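Local structure of putative sensory box/GGDEF family protein (Vibrio parahaemolyticus, 3LID) at residues W69-V72 and A73-Q76; I40-L43 and L44-Q48; K96-F99 and K100-I103. The protein is a putative membrane signalling protein whose extracellular PDC-fold sensor domain, described here, probably controls a diguanylate cyclase that makes cyclic di-GMP from GTP. All blocks are in the same frame, centred on the assembly; numbering follows the deposited sequence.

Contact 1 of 3, residues W69-V72 and A73-Q76; sequences WSSV and ARNQ
Arg74 starts with CG anti to its own carbonyl carbon (chi1 -67°) and, after an extended chi2, bends at chi3 (-68°), which folds its guanidinium back along the helix over Ser70 and Ser71, one turn earlier. This is the last part of helix 59-76 of the PDC-type sensor domain, and it illustrates how an i to i+4 ladder of backbone bonds aligns side chains in rows. Four bonds make the ladder, from Ala73 N to Trp69 O, Arg74 N to Ser70 O, Asn75 N to Ser71 O and Gln76 N to Val72 O; the last is 2.8 Å long. Above the plane of the Arg74 guanidinium and over its centre lies Ser70 O, so the carbonyl that accepts the Arg74 backbone N-H also faces the charged group. NH1 of Arg74 ends 3.7 Å from Ser70 CB, with the hydroxyl of Ser70 turned back to Glu66 O. In a second row Val72 and Gln76 are laid alongside each other in the same direction, Val72 CG1 lying 4.1 Å from Gln76 CG. On the sheet side, Trp69 packs on Val93 and Ile95, and Ala73 on Tyr97. Ser71 OG, hydrogen-bonded to Asn67 O, shares a water with the arginine: the water oxygen lies in the guanidinium plane at its edge, 2.8 Å from Ser71 OG, and accepts an N-H of Arg74 NH2 at 3.1 Å.

Contact 2 of 3, residues I40-L43 and L44-Q48; sequences ISDL and LGHSQ
Ile40 begins the last turns of helix 9-45, its carbonyl O taking the N-H of Leu44 at 2.8 Å while its CG2 branch meets Leu44 CD1 at 3.9 Å, the two side chains crossing at a slant. Ser41 O receives Gly45 N, the next rung, and the Ser41 hydroxyl turns back to Ile37 O. Asp42 shows how a helix end reuses its carbonyls: Asp42 O accepts His46 ND1 at 3.2 Å, in the plane of the imidazole and at its edge, and also a weak bond from His46 N. With CG beside its own N, opposite the carbonyl carbon (chi1 -71°), the His46 ring swings back to Asp42 O; the Asp42 carboxylate plane is turned 49° from it. Leu43 O takes His46 N, three residues on, at 3.2 Å and from above the carbonyl plane; His46 is the first residue to leave helical backbone angles. Ser47 follows as N-cap of helix 48-55, its OG bonded to Leu50 N. Around this junction, Leu44 is buried between Trp69 and Met68 of helix 59-76 and Leu168 and Leu170 of strand 163-173, while Ser41 and His46 reach Ile154 and Met156 of strand 150-160.

Contact 3 of 3, residues K96-F99 and K100-I103; sequences KYDF and KTSI
A local turn contact joins strand 91-98 to strand 103-106, at the edge of the antiparallel sheet of the sensor domain, and the Asp98 side chain organises it. Its OD2 accepts two bonds from Thr101: OG1 at 2.8 Å, along the anti lone pair, and the backbone N at 3.1 Å, from above the carboxylate plane. CG of Asp98 is anti to the backbone N (chi1 177°), a torsion that carries the carboxylate across to Thr101, whose side chain it meets at about a right angle. Two waters extend the grip, one linking Asp98 OD2 to Lys100 NZ, the other Asp98 OD1 to Lys100 N. The second water also sits over a face of the Phe99 ring, toward its rim, while that ring meets Tyr176 edge-to-face. Asp98 N gives a bond to Ile103 O at 2.9 Å that nearly continues the line of its C=O, and Asp98 O in turn receives a weak bond from Ser102 N. Tyr97 CD1 lies 3.4 Å from Ile103 O, and farther along the ring CE1 lies near Ser102 C. Thr101 OG1 then accepts Ile103 N at 3.3 Å, completing an ST turn within the loop of a beta hairpin.

Overall arrangement
All three contacts lie in one half of the PDC-type sensor domain, around its seven-stranded sheet, probably the membrane-distal half as in relatives, in the chain order contact 2, contact 1, contact 3. Contact 2 ends helix 9-45, contact 1 ends helix 59-76, and contact 3 is the turn of the hairpin 91-98/103-106. Contact 1 is the middle member: its centre lies about 13 Å from that of contact 2 and about 10 Å from that of contact 3, and it touches both. Contacts 2 and 3, with centres about 21 Å and nearest atoms about 11 Å apart, do not touch. The end of helix 59-76 thus packs between the end of helix 9-45 and the sheet-edge hairpin.

Contact 1 of 3, residues W69-V72 and A73-Q76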
ATOM      1  N   TRP A  69      13.794  -7.965 -13.618  1.00 15.04           N
ATOM      2  CA  TRP A  69      12.869  -7.656 -12.525  1.00 15.40           C
ATOM      3  C   TRP A  69      13.626  -7.164 -11.281  1.00 16.36           C
ATOM      4  O   TRP A  69      13.101  -6.326 -10.572  1.00 16.09           O
ATOM      5  CB  TRP A  69      12.045  -8.900 -12.200  1.00 15.62           C
ATOM      6  CG  TRP A  69      10.970  -9.103 -13.176  1.00 13.46           C
ATOM      7  CD1 TRP A  69      10.728  -8.400 -14.343  1.00 16.55           C
ATOM      8  CD2 TRP A  69       9.968 -10.136 -13.131  1.00 14.34           C
ATOM      9  NE1 TRP A  69       9.609  -8.908 -14.969  1.00 14.82           N
ATOM     10  CE2 TRP A  69       9.113  -9.933 -14.217  1.00 15.08           C
ATOM     11  CE3 TRP A  69       9.688 -11.143 -12.217  1.00 16.11           C
ATOM     12  CZ2 TRP A  69       8.009 -10.775 -14.481  1.00 16.59           C
ATOM     13  CZ3 TRP A  69       8.577 -11.963 -12.424  1.00 14.39           C
ATOM     14  CH2 TRP A  69       7.762 -11.771 -13.568  1.00 15.42           C
ATOM     15  N   SER A  70      14.804  -7.708 -10.980  1.00 15.80           N
ATOM     16  CA  SER A  70      15.566  -7.250  -9.853  1.00 16.42           C
ATOM     17  C   SER A  70      15.922  -5.775 -10.094  1.00 15.70           C
ATOM     18  O   SER A  70      15.885  -4.987  -9.107  1.00 16.06           O
ATOM     19  CB  SER A  70      16.841  -8.083  -9.719  1.00 18.98           C
ATOM     20  OG  SER A  70      16.504  -9.435  -9.368  1.00 19.18           O
ATOM     21  N   SER A  71      16.355  -5.435 -11.317  1.00 16.91           N
ATOM     22  CA  SER A  71      16.665  -4.014 -11.632  1.00 16.40           C
ATOM     23  C   SER A  71      15.466  -3.125 -11.457  1.00 17.34           C
ATOM     24  O   SER A  71      15.580  -1.976 -10.970  1.00 16.50           O
ATOM     25  CB  SER A  71      17.216  -3.907 -13.075  1.00 19.32           C
ATOM     26  OG  SER A  71      18.477  -4.591 -13.162  1.00 24.19           O
ATOM     27  N   VAL A  72      14.308  -3.594 -11.922  1.00 15.95           N
ATOM     28  CA  VAL A  72      13.082  -2.773 -11.815  1.00 15.04           C
ATOM     29  C   VAL A  72      12.765  -2.596 -10.290  1.00 15.21           C
ATOM     30  O   VAL A  72      12.344  -1.482  -9.875  1.00 15.56           O
ATOM     31  CB  VAL A  72      11.864  -3.435 -12.549  1.00 16.46           C
ATOM     32  CG1 VAL A  72      10.570  -2.703 -12.178  1.00 16.37           C
ATOM     33  CG2 VAL A  72      12.118  -3.378 -14.048  1.00 16.73           C
ATOM     34  N   ALA A  73      12.889  -3.674  -9.500  1.00 14.20           N
ATOM     35  CA  ALA A  73      12.562  -3.538  -8.082  1.00 14.14           C
ATOM     36  C   ALA A  73      13.505  -2.523  -7.405  1.00 15.35           C
ATOM     37  O   ALA A  73      13.057  -1.782  -6.532  1.00 14.94           O
ATOM     38  CB  ALA A  73      12.701  -4.921  -7.338  1.00 15.29           C
ATOM     39  N   ARG A  74      14.799  -2.603  -7.699  1.00 15.34           N
ATOM     40  CA  ARG A  74      15.754  -1.632  -7.106  1.00 15.35           C
ATOM     41  C   ARG A  74      15.441  -0.183  -7.546  1.00 16.08           C
ATOM     42  O   ARG A  74      15.632   0.785  -6.752  1.00 16.04           O
ATOM     43  CB  ARG A  74      17.219  -1.983  -7.453  1.00 14.90           C
ATOM     44  CG  ARG A  74      17.679  -3.335  -6.771  1.00 15.26           C
ATOM     45  CD  ARG A  74      19.214  -3.515  -6.941  1.00 19.43           C
ATOM     46  NE  ARG A  74      19.514  -3.750  -8.352  1.00 23.32           N
ATOM     47  CZ  ARG A  74      19.627  -4.967  -8.891  1.00 21.30           C
ATOM     48  NH1 ARG A  74      19.551  -6.063  -8.129  1.00 18.94           N
ATOM     49  NH2 ARG A  74      19.892  -5.068 -10.183  1.00 22.25           N
ATOM     50  N   ASN A  75      15.006  -0.012  -8.796  1.00 16.42           N
ATOM     51  CA  ASN A  75      14.685   1.308  -9.343  1.00 17.02           C
ATOM     52  C   ASN A  75      13.370   1.875  -8.782  1.00 18.42           C
ATOM     53  O   ASN A  75      13.324   3.076  -8.380  1.00 18.95           O
ATOM     54  CB  ASN A  75      14.556   1.194 -10.850  1.00 18.67           C
ATOM     55  CG  ASN A  75      14.140   2.514 -11.517  1.00 21.52           C
ATOM     56  OD1 ASN A  75      12.981   2.855 -11.615  1.00 23.42           O
ATOM     57  ND2 ASN A  75      15.109   3.193 -12.052  1.00 28.67           N
ATOM     58  N   GLN A  76      12.356   1.019  -8.619  1.00 15.57           N
ATOM     59  CA  GLN A  76      11.028   1.494  -8.207  1.00 15.75           C
ATOM     60  C   GLN A  76      10.802   1.514  -6.676  1.00 14.96           C
ATOM     61  O   GLN A  76       9.967   2.293  -6.223  1.00 15.83           O
ATOM     62  CB  GLN A  76       9.931   0.648  -8.892  1.00 15.85           C
ATOM     63  CG  GLN A  76       9.868   0.924 -10.379  1.00 18.33           C
ATOM     64  CD  GLN A  76       9.386   2.355 -10.644  1.00 18.12           C
ATOM     65  OE1 GLN A  76      10.148   3.216 -11.141  1.00 25.12           O
ATOM     66  NE2 GLN A  76       8.217   2.631 -10.245  1.00 16.77           N
TER
HETATM   67  O   HOH W   1      20.194  -2.710 -12.105  1.00 45.34           O

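Contact 2 of 3, residues I40-L43 and L44-Q48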
ATOM      1  N   ILE A  40       4.115   1.073 -14.809  1.00 15.52           N
ATOM      2  CA  ILE A  40       5.163   0.078 -14.702  1.00 14.48           C
ATOM      3  C   ILE A  40       4.471  -1.295 -14.841  1.00 16.35           C
ATOM      4  O   ILE A  40       5.081  -2.226 -15.447  1.00 16.41           O
ATOM      5  CB  ILE A  40       5.884   0.209 -13.346  1.00 15.45           C
ATOM      6  CG1 ILE A  40       6.815   1.391 -13.326  1.00 16.78           C
ATOM      7  CG2 ILE A  40       6.725  -1.016 -13.018  1.00 15.63           C
ATOM      8  CD1 ILE A  40       8.066   1.222 -14.299  1.00 19.91           C
ATOM      9  N   SER A  41       3.271  -1.462 -14.281  1.00 15.55           N
ATOM     10  CA  SER A  41       2.641  -2.843 -14.366  1.00 17.06           C
ATOM     11  C   SER A  41       2.385  -3.172 -15.848  1.00 18.64           C
ATOM     12  O   SER A  41       2.608  -4.348 -16.307  1.00 18.89           O
ATOM     13  CB  SER A  41       1.302  -2.863 -13.641  1.00 18.88           C
ATOM     14  OG  SER A  41       1.595  -2.623 -12.273  1.00 22.46           O
ATOM     15  N   ASP A  42       1.890  -2.185 -16.583  1.00 17.33           N
ATOM     16  CA  ASP A  42       1.662  -2.379 -18.029  1.00 18.97           C
ATOM     17  C   ASP A  42       2.976  -2.707 -18.765  1.00 19.73           C
ATOM     18  O   ASP A  42       3.011  -3.613 -19.629  1.00 19.66           O
ATOM     19  CB  ASP A  42       1.013  -1.136 -18.600  1.00 19.98           C
ATOM     20  CG  ASP A  42       0.893  -1.190 -20.145  1.00 27.76           C
ATOM     21  OD1 ASP A  42       0.069  -1.965 -20.623  1.00 26.72           O
ATOM     22  OD2 ASP A  42       1.646  -0.476 -20.845  1.00 33.08           O
ATOM     23  N   LEU A  43       4.082  -2.002 -18.445  1.00 16.95           N
ATOM     24  CA  LEU A  43       5.374  -2.272 -19.113  1.00 17.06           C
ATOM     25  C   LEU A  43       5.838  -3.664 -18.721  1.00 16.85           C
ATOM     26  O   LEU A  43       6.311  -4.417 -19.600  1.00 17.67           O
ATOM     27  CB  LEU A  43       6.436  -1.267 -18.688  1.00 17.28           C
ATOM     28  CG  LEU A  43       6.236   0.104 -19.423  1.00 21.97           C
ATOM     29  CD1 LEU A  43       7.010   1.168 -18.704  1.00 22.23           C
ATOM     30  CD2 LEU A  43       6.759  -0.019 -20.864  1.00 22.31           C
ATOM     31  N   LEU A  44       5.681  -4.067 -17.439  1.00 16.01           N
ATOM     32  CA  LEU A  44       6.207  -5.409 -17.141  1.00 16.92           C
ATOM     33  C   LEU A  44       5.366  -6.526 -17.826  1.00 19.52           C
ATOM     34  O   LEU A  44       5.888  -7.564 -18.211  1.00 20.06           O
ATOM     35  CB  LEU A  44       6.128  -5.653 -15.635  1.00 17.17           C
ATOM     36  CG  LEU A  44       7.175  -4.796 -14.856  1.00 18.98           C
ATOM     37  CD1 LEU A  44       6.838  -4.856 -13.344  1.00 23.36           C
ATOM     38  CD2 LEU A  44       8.561  -5.308 -15.108  1.00 20.48           C
ATOM     39  N   GLY A  45       4.099  -6.265 -17.991  1.00 18.20           N
ATOM     40  CA  GLY A  45       3.221  -7.282 -18.529  1.00 20.29           C
ATOM     41  C   GLY A  45       3.441  -7.407 -20.026  1.00 20.15           C
ATOM     42  O   GLY A  45       3.115  -8.443 -20.593  1.00 25.09           O
ATOM     43  N   HIS A  46       3.981  -6.391 -20.655  1.00 19.12           N
ATOM     44  CA  HIS A  46       4.225  -6.397 -22.111  1.00 20.92           C
ATOM     45  C   HIS A  46       5.715  -6.430 -22.465  1.00 21.53           C
ATOM     46  O   HIS A  46       6.125  -5.972 -23.551  1.00 23.63           O
ATOM     47  CB  HIS A  46       3.475  -5.220 -22.779  1.00 20.51           C
ATOM     48  CG  HIS A  46       1.991  -5.394 -22.799  1.00 22.65           C
ATOM     49  ND1 HIS A  46       1.139  -4.851 -21.844  1.00 25.39           N
ATOM     50  CD2 HIS A  46       1.202  -6.119 -23.635  1.00 21.07           C
ATOM     51  CE1 HIS A  46      -0.103  -5.222 -22.108  1.00 25.85           C
ATOM     52  NE2 HIS A  46      -0.090  -5.972 -23.197  1.00 25.42           N
ATOM     53  N   SER A  47       6.546  -7.003 -21.618  1.00 20.21           N
ATOM     54  CA  SER A  47       7.947  -6.827 -21.782  1.00 22.02           C
ATOM     55  C   SER A  47       8.509  -7.966 -22.621  1.00 19.44           C
ATOM     56  O   SER A  47       8.020  -9.116 -22.618  1.00 19.00           O
ATOM     57  CB  SER A  47       8.663  -6.752 -20.443  1.00 22.30           C
ATOM     58  OG  SER A  47       8.919  -7.994 -19.928  1.00 20.30           O
ATOM     59  N   GLN A  48       9.498  -7.596 -23.374  1.00 20.86           N
ATOM     60  CA  GLN A  48      10.188  -8.574 -24.226  1.00 22.49           C
ATOM     61  C   GLN A  48      10.833  -9.716 -23.402  1.00 21.33           C
ATOM     62  O   GLN A  48      10.784 -10.903 -23.800  1.00 21.40           O
ATOM     63  CB  GLN A  48      11.301  -7.848 -24.996  1.00 24.13           C
ATOM     64  CG  GLN A  48      11.986  -8.745 -26.052  1.00 24.31           C
ATOM     65  CD  GLN A  48      11.042  -9.030 -27.177  1.00 29.91           C
ATOM     66  OE1 GLN A  48      10.501  -8.102 -27.801  1.00 34.05           O
ATOM     67  NE2 GLN A  48      10.817 -10.314 -27.459  1.00 32.66           N
TER

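Contact 3 of 3, residues K96-F99 and K100-I103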
ATOM      1  N   LYS A  96      12.356 -10.961  -4.974  1.00 14.63           N
ATOM      2  CA  LYS A  96      12.015 -10.328  -3.666  1.00 15.21           C
ATOM      3  C   LYS A  96      12.926  -9.119  -3.530  1.00 16.40           C
ATOM      4  O   LYS A  96      14.087  -9.156  -3.975  1.00 16.78           O
ATOM      5  CB  LYS A  96      12.245 -11.275  -2.467  1.00 16.36           C
ATOM      6  CG  LYS A  96      11.346 -12.519  -2.620  1.00 19.69           C
ATOM      7  CD  LYS A  96      11.676 -13.455  -1.535  1.00 24.50           C
ATOM      8  CE  LYS A  96      11.073 -12.843  -0.191  1.00 27.91           C
ATOM      9  NZ  LYS A  96      11.100 -13.856   0.959  1.00 34.34           N
ATOM     10  N   TYR A  97      12.398  -8.063  -2.880  1.00 15.15           N
ATOM     11  CA  TYR A  97      13.193  -6.834  -2.727  1.00 15.79           C
ATOM     12  C   TYR A  97      13.030  -6.379  -1.293  1.00 14.96           C
ATOM     13  O   TYR A  97      11.908  -6.435  -0.683  1.00 17.36           O
ATOM     14  CB  TYR A  97      12.700  -5.760  -3.732  1.00 15.42           C
ATOM     15  CG  TYR A  97      13.304  -4.388  -3.422  1.00 15.01           C
ATOM     16  CD1 TYR A  97      14.649  -4.132  -3.737  1.00 17.55           C
ATOM     17  CD2 TYR A  97      12.511  -3.405  -2.852  1.00 14.84           C
ATOM     18  CE1 TYR A  97      15.204  -2.877  -3.497  1.00 18.61           C
ATOM     19  CE2 TYR A  97      13.034  -2.113  -2.580  1.00 15.02           C
ATOM     20  CZ  TYR A  97      14.368  -1.884  -2.925  1.00 17.84           C
ATOM     21  OH  TYR A  97      14.867  -0.620  -2.654  1.00 18.34           O
ATOM     22  N   ASP A  98      14.146  -5.901  -0.725  1.00 15.80           N
ATOM     23  CA  ASP A  98      14.116  -5.479   0.656  1.00 15.37           C
ATOM     24  C   ASP A  98      14.513  -3.984   0.701  1.00 17.63           C
ATOM     25  O   ASP A  98      15.640  -3.667   0.360  1.00 17.44           O
ATOM     26  CB  ASP A  98      15.229  -6.212   1.448  1.00 14.79           C
ATOM     27  CG  ASP A  98      15.298  -5.740   2.915  1.00 16.06           C
ATOM     28  OD1 ASP A  98      14.355  -5.960   3.692  1.00 17.27           O
ATOM     29  OD2 ASP A  98      16.356  -5.222   3.306  1.00 18.79           O
ATOM     30  N   PHE A  99      13.556  -3.113   1.027  1.00 18.01           N
ATOM     31  CA  PHE A  99      13.875  -1.665   0.838  1.00 21.55           C
ATOM     32  C   PHE A  99      14.926  -1.167   1.777  1.00 22.56           C
ATOM     33  O   PHE A  99      15.670  -0.269   1.443  1.00 22.62           O
ATOM     34  CB  PHE A  99      12.608  -0.789   0.820  1.00 20.91           C
ATOM     35  CG  PHE A  99      11.934  -0.568   2.168  1.00 22.02           C
ATOM     36  CD1 PHE A  99      12.355   0.475   3.040  1.00 25.40           C
ATOM     37  CD2 PHE A  99      10.793  -1.285   2.521  1.00 22.90           C
ATOM     38  CE1 PHE A  99      11.670   0.737   4.266  1.00 27.81           C
ATOM     39  CE2 PHE A  99      10.111  -1.061   3.753  1.00 24.51           C
ATOM     40  CZ  PHE A  99      10.554  -0.016   4.633  1.00 26.75           C
ATOM     41  N   LYS A 100      15.010  -1.744   2.959  1.00 23.79           N
ATOM     42  CA  LYS A 100      16.061  -1.253   3.884  1.00 25.69           C
ATOM     43  C   LYS A 100      17.467  -1.409   3.395  1.00 26.03           C
ATOM     44  O   LYS A 100      18.293  -0.518   3.597  1.00 27.54           O
ATOM     45  CB  LYS A 100      15.915  -1.904   5.274  1.00 26.60           C
ATOM     46  CG  LYS A 100      14.782  -1.365   6.021  1.00 33.53           C
ATOM     47  CD  LYS A 100      14.949  -1.740   7.508  1.00 40.03           C
ATOM     48  CE  LYS A 100      16.363  -2.342   7.847  1.00 40.77           C
ATOM     49  NZ  LYS A 100      16.231  -3.854   8.074  1.00 36.04           N
ATOM     50  N   THR A 101      17.791  -2.502   2.738  1.00 23.25           N
ATOM     51  CA  THR A 101      19.118  -2.774   2.243  1.00 22.73           C
ATOM     52  C   THR A 101      19.257  -2.436   0.783  1.00 23.69           C
ATOM     53  O   THR A 101      20.373  -2.350   0.283  1.00 24.34           O
ATOM     54  CB  THR A 101      19.534  -4.241   2.387  1.00 23.46           C
ATOM     55  OG1 THR A 101      18.601  -5.071   1.670  1.00 20.45           O
ATOM     56  CG2 THR A 101      19.525  -4.664   3.875  1.00 22.95           C
ATOM     57  N   SER A 102      18.125  -2.334   0.108  1.00 22.82           N
ATOM     58  CA  SER A 102      18.061  -2.182  -1.376  1.00 24.77           C
ATOM     59  C   SER A 102      18.460  -3.427  -2.181  1.00 21.17           C
ATOM     60  O   SER A 102      18.783  -3.353  -3.399  1.00 19.31           O
ATOM     61  CB  SER A 102      18.860  -0.945  -1.842  1.00 29.42           C
ATOM     62  OG  SER A 102      18.651   0.283  -1.031  1.00 40.45           O
ATOM     63  N   ILE A 103      18.416  -4.600  -1.546  1.00 18.23           N
ATOM     64  CA  ILE A 103      18.793  -5.840  -2.216  1.00 17.11           C
ATOM     65  C   ILE A 103      17.570  -6.461  -2.889  1.00 17.14           C
ATOM     66  O   ILE A 103      16.527  -6.576  -2.213  1.00 18.15           O
ATOM     67  CB  ILE A 103      19.363  -6.857  -1.222  1.00 18.21           C
ATOM     68  CG1 ILE A 103      20.740  -6.338  -0.786  1.00 22.32           C
ATOM     69  CG2 ILE A 103      19.546  -8.188  -1.880  1.00 17.65           C
ATOM     70  CD1 ILE A 103      21.206  -6.914   0.496  1.00 27.40           C
TER
HETATM   71  O   HOH W   2      17.016  -5.841   5.947  1.00 20.05           O
HETATM   72  O   HOH W   3      13.092  -3.671   4.330  1.00 25.10           O